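Local coordinates for UPF0678 fatty acid-binding protein-like protein ERS007657_00996 (Mycobacterium tuberculosis, PDB 6R3W) that binds one heme b in a beta-barrel and probably isomerises peroxynitrite to nitrate, which would help detoxify reactive nitrogen and oxygen species, at residues 90-94 against 127-131; 33-39 against 155-160. All coordinates share one frame; numbering follows the deposited sequence.

Contact 1: 90-94 against 127-131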
loop_
_atom_site.group_PDB
_atom_site.type_symbol
_atom_site.label_atom_id
_atom_site.label_comp_id
_atom_site.label_asym_id
_atom_site.label_seq_id
_atom_site.Cartn_x
_atom_site.Cartn_y
_atom_site.Cartn_z
ATOM N N THR A 90 -0.803 -13.298 0.524
ATOM C CA THR A 90 -1.176 -12.423 1.645
ATOM C C THR A 90 0.062 -11.707 2.163
ATOM O O THR A 90 1.199 -12.215 1.993
ATOM C CB THR A 90 -1.840 -13.208 2.775
ATOM O OG1 THR A 90 -0.883 -14.189 3.221
ATOM C CG2 THR A 90 -3.143 -13.847 2.347
ATOM N N GLU A 91 -0.148 -10.584 2.822
ATOM C CA GLU A 91 0.938 -9.657 3.230
ATOM C C GLU A 91 0.532 -9.056 4.583
ATOM O O GLU A 91 -0.578 -8.511 4.689
ATOM C CB GLU A 91 1.137 -8.596 2.093
ATOM C CG GLU A 91 2.031 -7.419 2.412
ATOM C CD GLU A 91 2.091 -6.389 1.313
ATOM O OE1 GLU A 91 1.288 -6.475 0.337
ATOM O OE2 GLU A 91 2.869 -5.397 1.470
ATOM N N ILE A 92 1.439 -9.056 5.558
ATOM C CA ILE A 92 1.351 -8.181 6.740
ATOM C C ILE A 92 2.613 -7.353 6.799
ATOM O O ILE A 92 3.718 -7.931 6.908
ATOM C CB ILE A 92 1.124 -8.952 8.032
ATOM C CG1 ILE A 92 -0.119 -9.835 7.945
ATOM C CG2 ILE A 92 1.048 -7.964 9.186
ATOM C CD1 ILE A 92 -0.387 -10.659 9.202
ATOM N N GLU A 93 2.475 -6.039 6.653
ATOM C CA GLU A 93 3.622 -5.143 6.828
ATOM C C GLU A 93 3.460 -4.412 8.141
ATOM O O GLU A 93 2.326 -4.039 8.505
ATOM C CB GLU A 93 3.700 -4.124 5.709
ATOM C CG GLU A 93 3.905 -4.724 4.347
ATOM C CD GLU A 93 4.609 -3.816 3.363
ATOM O OE1 GLU A 93 5.321 -2.869 3.827
ATOM O OE2 GLU A 93 4.593 -4.174 2.157
ATOM N N VAL A 94 4.540 -4.254 8.872
ATOM C CA VAL A 94 4.525 -3.592 10.186
ATOM C C VAL A 94 5.426 -2.374 10.095
ATOM O O VAL A 94 6.467 -2.434 9.438
ATOM C CB VAL A 94 4.946 -4.574 11.281
ATOM C CG1 VAL A 94 4.893 -3.932 12.650
ATOM C CG2 VAL A 94 4.104 -5.836 11.250
ATOM N N ALA A 127 9.706 -10.733 0.530
ATOM C CA ALA A 127 9.627 -9.492 1.335
ATOM C C ALA A 127 8.998 -8.373 0.527
ATOM O O ALA A 127 9.229 -8.290 -0.692
ATOM C CB ALA A 127 10.980 -9.079 1.872
ATOM N N LEU A 128 8.302 -7.489 1.234
ATOM C CA LEU A 128 7.733 -6.248 0.678
ATOM C C LEU A 128 7.956 -5.114 1.661
ATOM O O LEU A 128 7.701 -5.310 2.867
ATOM C CB LEU A 128 6.239 -6.441 0.413
ATOM C CG LEU A 128 5.907 -7.472 -0.656
ATOM C CD1 LEU A 128 4.460 -7.930 -0.548
ATOM C CD2 LEU A 128 6.214 -6.951 -2.044
ATOM N N ASP A 129 8.434 -3.991 1.150
ATOM C CA ASP A 129 8.594 -2.747 1.917
ATOM C C ASP A 129 7.766 -1.663 1.239
ATOM O O ASP A 129 7.789 -1.574 -0.001
ATOM C CB ASP A 129 10.046 -2.263 1.942
ATOM C CG ASP A 129 11.050 -3.074 2.752
ATOM O OD1 ASP A 129 10.759 -4.224 3.121
ATOM O OD2 ASP A 129 12.172 -2.546 2.939
ATOM N N ARG A 130 7.066 -0.871 2.023
ATOM C CA ARG A 130 6.285 0.284 1.527
ATOM C C ARG A 130 6.708 1.563 2.255
ATOM O O ARG A 130 6.785 1.570 3.496
ATOM C CB ARG A 130 4.795 0.020 1.712
ATOM C CG ARG A 130 4.240 -1.062 0.793
ATOM C CD ARG A 130 2.811 -1.396 1.152
ATOM N NE ARG A 130 2.345 -2.600 0.490
ATOM C CZ ARG A 130 1.369 -2.660 -0.402
ATOM N NH1 ARG A 130 0.735 -1.566 -0.812
ATOM N NH2 ARG A 130 1.040 -3.821 -0.914
ATOM N N SER A 131 6.884 2.624 1.480
ATOM C CA SER A 131 7.092 4.000 1.965
ATOM C C SER A 131 5.975 4.887 1.400
ATOM O O SER A 131 5.903 5.017 0.196
ATOM C CB SER A 131 8.457 4.481 1.557
ATOM O OG SER A 131 8.700 5.780 2.044
#
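A buried salt-bridge network joins E91 and E93 of strand 89-100 to R130 of strand 125-135 inside the barrel. The two strands are second neighbours, with strand 103-118 between them; their short segments run 8.0 Å apart at 50°, too far for backbone pairing, so side chains pointing into the interior carry the contact. R130 reaches across with its chain extended from CG to NE, and its guanidinium turns its edge to the acids, E91 OE1 lying somewhat out of the plane. R130 NH2 donates to E91 OE1, 2.9 Å away with an N-H...O angle of 143°, as part of a salt bridge that uses the syn lone pair of OE1. The E91 carboxylate can reach this far inward because CG stands anti to the backbone N (chi1 170°) and the chain stays extended beyond it. E93 approaches R130 at about a right angle, and its OE2 lies 3.2 Å from R130 NE in a second, less certain salt bridge, since the position of that oxygen is doubtful. L128 closes the side of the cluster toward the heme: its CD1 packs against E91 CD at 3.4 Å, so an apolar branch lies beside the carboxylate. Partners outside the pair hold the two ends: E91 OE1 is also hydrogen-bonded to H85 NE2, and R130 NH1 forms a salt bridge with E67. The positive charge of R130 would probably favour the ionised form of the carboxylates around it. L128 also touches the heme, so this polar cluster borders the ligand pocket within the ten-stranded antiparallel barrel of the nitrobindin family, a member of the calycin clan.

Contact 2: 33-39 against 155-160. With HEM (protoporphyrin IX containing Fe), chain B.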
loop_
_atom_site.group_PDB
_atom_site.type_symbol
_atom_site.label_atom_id
_atom_site.label_comp_id
_atom_site.label_asym_id
_atom_site.label_seq_id
_atom_site.Cartn_x
_atom_site.Cartn_y
_atom_site.Cartn_z
ATOM N N PHE A 33 6.504 -1.284 -16.922
ATOM C CA PHE A 33 5.075 -1.042 -17.189
ATOM C C PHE A 33 4.648 0.240 -16.472
ATOM O O PHE A 33 5.370 0.754 -15.585
ATOM C CB PHE A 33 4.213 -2.235 -16.737
ATOM C CG PHE A 33 4.354 -2.559 -15.266
ATOM C CD1 PHE A 33 3.606 -1.880 -14.305
ATOM C CD2 PHE A 33 5.366 -3.410 -14.822
ATOM C CE1 PHE A 33 3.820 -2.099 -12.945
ATOM C CE2 PHE A 33 5.581 -3.608 -13.459
ATOM C CZ PHE A 33 4.813 -2.950 -12.527
ATOM N N GLU A 34 3.474 0.731 -16.837
ATOM C CA GLU A 34 2.820 1.810 -16.070
ATOM C C GLU A 34 1.350 1.466 -15.837
ATOM O O GLU A 34 0.827 0.562 -16.501
ATOM C CB GLU A 34 3.037 3.163 -16.757
ATOM C CG GLU A 34 2.605 3.218 -18.212
ATOM C CD GLU A 34 2.952 4.536 -18.876
ATOM O OE1 GLU A 34 3.351 5.480 -18.143
ATOM O OE2 GLU A 34 2.703 4.664 -20.075
ATOM N N TYR A 35 0.715 2.212 -14.956
ATOM C CA TYR A 35 -0.644 1.876 -14.499
ATOM C C TYR A 35 -1.348 3.125 -13.995
ATOM O O TYR A 35 -0.687 4.063 -13.500
ATOM C CB TYR A 35 -0.601 0.780 -13.422
ATOM C CG TYR A 35 0.198 1.118 -12.191
ATOM C CD1 TYR A 35 -0.406 1.647 -11.069
ATOM C CD2 TYR A 35 1.542 0.791 -12.106
ATOM C CE1 TYR A 35 0.315 1.888 -9.907
ATOM C CE2 TYR A 35 2.286 1.049 -10.961
ATOM C CZ TYR A 35 1.666 1.579 -9.847
ATOM O OH TYR A 35 2.394 1.780 -8.695
ATOM N N LEU A 36 -2.681 3.063 -14.038
ATOM C CA LEU A 36 -3.585 3.975 -13.321
ATOM C C LEU A 36 -4.042 3.285 -12.043
ATOM O O LEU A 36 -4.139 2.044 -12.037
ATOM C CB LEU A 36 -4.777 4.328 -14.212
ATOM C CG LEU A 36 -4.423 4.954 -15.550
ATOM C CD1 LEU A 36 -5.683 5.272 -16.344
ATOM C CD2 LEU A 36 -3.580 6.195 -15.361
ATOM N N GLU A 37 -4.286 4.060 -10.997
ATOM C CA GLU A 37 -4.575 3.519 -9.664
ATOM C C GLU A 37 -5.710 4.307 -9.037
ATOM O O GLU A 37 -5.657 5.550 -9.061
ATOM C CB GLU A 37 -3.329 3.565 -8.799
ATOM C CG GLU A 37 -3.546 3.096 -7.376
ATOM C CD GLU A 37 -2.268 2.844 -6.613
ATOM O OE1 GLU A 37 -1.183 3.084 -7.177
ATOM O OE2 GLU A 37 -2.362 2.427 -5.439
ATOM N N GLU A 38 -6.637 3.585 -8.405
ATOM C CA GLU A 38 -7.707 4.141 -7.567
ATOM C C GLU A 38 -7.617 3.473 -6.197
ATOM O O GLU A 38 -7.602 2.223 -6.139
ATOM C CB GLU A 38 -9.080 3.884 -8.193
ATOM C CG GLU A 38 -9.258 4.482 -9.571
ATOM C CD GLU A 38 -10.028 5.789 -9.582
ATOM O OE1 GLU A 38 -10.544 6.177 -8.512
ATOM O OE2 GLU A 38 -10.065 6.445 -10.648
ATOM N N VAL A 39 -7.632 4.281 -5.141
ATOM C CA VAL A 39 -7.565 3.812 -3.742
ATOM C C VAL A 39 -8.712 4.429 -2.948
ATOM O O VAL A 39 -9.048 5.603 -3.175
ATOM C CB VAL A 39 -6.208 4.174 -3.143
ATOM C CG1 VAL A 39 -6.258 4.245 -1.635
ATOM C CG2 VAL A 39 -5.129 3.227 -3.644
ATOM N N HIS A 155 9.776 -2.253 -7.081
ATOM C CA HIS A 155 8.812 -2.830 -8.050
ATOM C C HIS A 155 7.828 -1.768 -8.516
ATOM O O HIS A 155 7.405 -1.853 -9.658
ATOM C CB HIS A 155 8.068 -4.058 -7.473
ATOM C CG HIS A 155 7.067 -4.711 -8.392
ATOM N ND1 HIS A 155 7.342 -4.988 -9.707
ATOM C CD2 HIS A 155 5.847 -5.278 -8.139
ATOM C CE1 HIS A 155 6.302 -5.622 -10.251
ATOM N NE2 HIS A 155 5.364 -5.781 -9.317
ATOM N N LEU A 156 7.422 -0.848 -7.635
ATOM C CA LEU A 156 6.360 0.133 -7.957
ATOM C C LEU A 156 6.735 1.498 -7.400
ATOM O O LEU A 156 7.263 1.562 -6.277
ATOM C CB LEU A 156 5.021 -0.275 -7.340
ATOM C CG LEU A 156 4.535 -1.692 -7.596
ATOM C CD1 LEU A 156 3.403 -2.006 -6.625
ATOM C CD2 LEU A 156 4.079 -1.886 -9.040
ATOM N N ALA A 157 6.148 2.522 -7.993
ATOM C CA ALA A 157 5.932 3.805 -7.288
ATOM C C ALA A 157 4.824 4.569 -7.999
ATOM O O ALA A 157 4.695 4.445 -9.223
ATOM C CB ALA A 157 7.209 4.592 -7.227
ATOM N N ALA A 158 4.055 5.346 -7.251
ATOM C CA ALA A 158 2.917 6.082 -7.855
ATOM C C ALA A 158 2.662 7.371 -7.112
ATOM O O ALA A 158 3.121 7.533 -5.965
ATOM C CB ALA A 158 1.673 5.227 -7.858
ATOM N N VAL A 159 1.929 8.246 -7.764
ATOM C CA VAL A 159 1.428 9.497 -7.174
ATOM C C VAL A 159 -0.070 9.569 -7.414
ATOM O O VAL A 159 -0.510 9.495 -8.578
ATOM C CB VAL A 159 2.146 10.732 -7.748
ATOM C CG1 VAL A 159 1.678 12.007 -7.038
ATOM C CG2 VAL A 159 3.652 10.593 -7.681
ATOM N N LEU A 160 -0.823 9.714 -6.340
ATOM C CA LEU A 160 -2.300 9.806 -6.373
ATOM C C LEU A 160 -2.712 11.166 -5.825
ATOM O O LEU A 160 -1.976 11.749 -5.005
ATOM C CB LEU A 160 -2.938 8.690 -5.534
ATOM C CG LEU A 160 -2.341 7.277 -5.658
ATOM C CD1 LEU A 160 -3.127 6.306 -4.803
ATOM C CD2 LEU A 160 -2.325 6.802 -7.104
HETATM C CHA HEM B . 5.092 -8.776 -12.068
HETATM C CHB HEM B . 2.143 -4.985 -12.108
HETATM C CHC HEM B . 1.914 -5.059 -7.242
HETATM C CHD HEM B . 4.494 -9.181 -7.261
HETATM C C1A HEM B . 4.301 -7.736 -12.485
HETATM C C2A HEM B . 4.028 -7.428 -13.861
HETATM C C3A HEM B . 3.193 -6.368 -13.861
HETATM C C4A HEM B . 2.961 -6.008 -12.507
HETATM C CMA HEM B . 2.577 -5.709 -15.063
HETATM C CAA HEM B . 4.567 -8.164 -15.064
HETATM C CBA HEM B . 3.466 -8.962 -15.754
HETATM C CGA HEM B . 2.924 -10.001 -14.834
HETATM O O1A HEM B . 1.707 -9.995 -14.551
HETATM O O2A HEM B . 3.673 -10.895 -14.390
HETATM C C1B HEM B . 1.870 -4.644 -10.770
HETATM C C2B HEM B . 1.011 -3.568 -10.388
HETATM C C3B HEM B . 0.970 -3.549 -9.004
HETATM C C4B HEM B . 1.781 -4.694 -8.567
HETATM C CMB HEM B . 0.287 -2.632 -11.327
HETATM C CAB HEM B . 0.299 -2.610 -8.078
HETATM C CBB HEM B . 0.115 -1.343 -8.388
HETATM C C1C HEM B . 2.565 -6.224 -6.825
HETATM C C2C HEM B . 2.646 -6.679 -5.491
HETATM C C3C HEM B . 3.312 -7.876 -5.512
HETATM C C4C HEM B . 3.737 -8.103 -6.869
HETATM C CMC HEM B . 2.085 -5.949 -4.315
HETATM C CAC HEM B . 3.549 -8.834 -4.409
HETATM C CBC HEM B . 2.594 -9.150 -3.527
HETATM C C1D HEM B . 4.918 -9.365 -8.571
HETATM C C2D HEM B . 5.745 -10.506 -8.990
HETATM C C3D HEM B . 5.901 -10.401 -10.310
HETATM C C4D HEM B . 5.189 -9.174 -10.727
HETATM C CMD HEM B . 6.242 -11.620 -8.109
HETATM C CAD HEM B . 6.305 -11.536 -11.208
HETATM C CBD HEM B . 7.728 -11.466 -11.526
HETATM C CGD HEM B . 8.123 -12.670 -12.387
HETATM O O1D HEM B . 7.346 -13.484 -12.991
HETATM O O2D HEM B . 9.259 -12.843 -12.464
HETATM N NA HEM B . 3.605 -6.851 -11.675
HETATM N NB HEM B . 2.295 -5.284 -9.663
HETATM N NC HEM B . 3.261 -7.072 -7.644
HETATM N ND HEM B . 4.591 -8.588 -9.654
HETATM FE FE HEM B . 3.531 -6.941 -9.667
HETATM O O HOH W 1 1.756 -8.137 -9.849
#
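F33 opens the contact with its ring edge, CZ lying 3.7 Å from L156 CD2, a position reached with CG between the backbone N and the carbonyl carbon (chi1 59°). At the same edge stands the ring of H155, oblique to F33 with the planes 67° apart. One face of F33 lies on the heme, with CZ 3.4 Å from HEM CHB and the porphyrin methyl CMA over the same ring. H155 NE2 binds the heme iron at 2.2 Å, water 1 is also bound to the metal at 2.1 Å, and H155 ND1 is hydrogen-bonded to K26 O, which, with the iron bond, helps to hold the imidazole's orientation. Y35 comes next, one face under the vinyl carbon CBB of the heme and its OH 3.6 Å from both L156 CB and A158 CB. L156 crosses Y35 at about a right angle; its CD2 sits between Y35 CE2 (3.9 Å) and the porphyrin, while CD1 lies 3.5 Å from HEM CHC. E37 follows with an extended chain: OE1 passes A158 CB, while CB packs on L160 CD2 at 3.8 Å. Y141 OH is hydrogen-bonded to both E37 OE1 and Y35 OH, which satisfies both of those oxygens. V39 ends the row, CG2 against L160 CD1. H155 and L156 both face L143 in a classic beta bulge. Strand 17-25 lies between the two segments and pairs with 33-39, strand 48-57 flanks the latter on its other side, and strand 138-147 borders 155-160.

In the fold
Contact 1 and contact 2 belong to the same closed antiparallel barrel, on opposite sides of the chain's centre, their own centres about 17 Å apart and their nearest atoms about 6 Å. Along the chain the order is 33-39, 90-94, 127-131, 155-160, so contact 1 is nested within the loop closed by contact 2. Each links second-neighbour strands: contact 1 spans strand 103-118, while contact 2 spans strand 17-25 across the closure of the barrel. Both reach the heme, contact 2 supplying the iron ligand and three further pocket residues, contact 1 adding L128. Residues distant in sequence thus contribute to one open heme cleft.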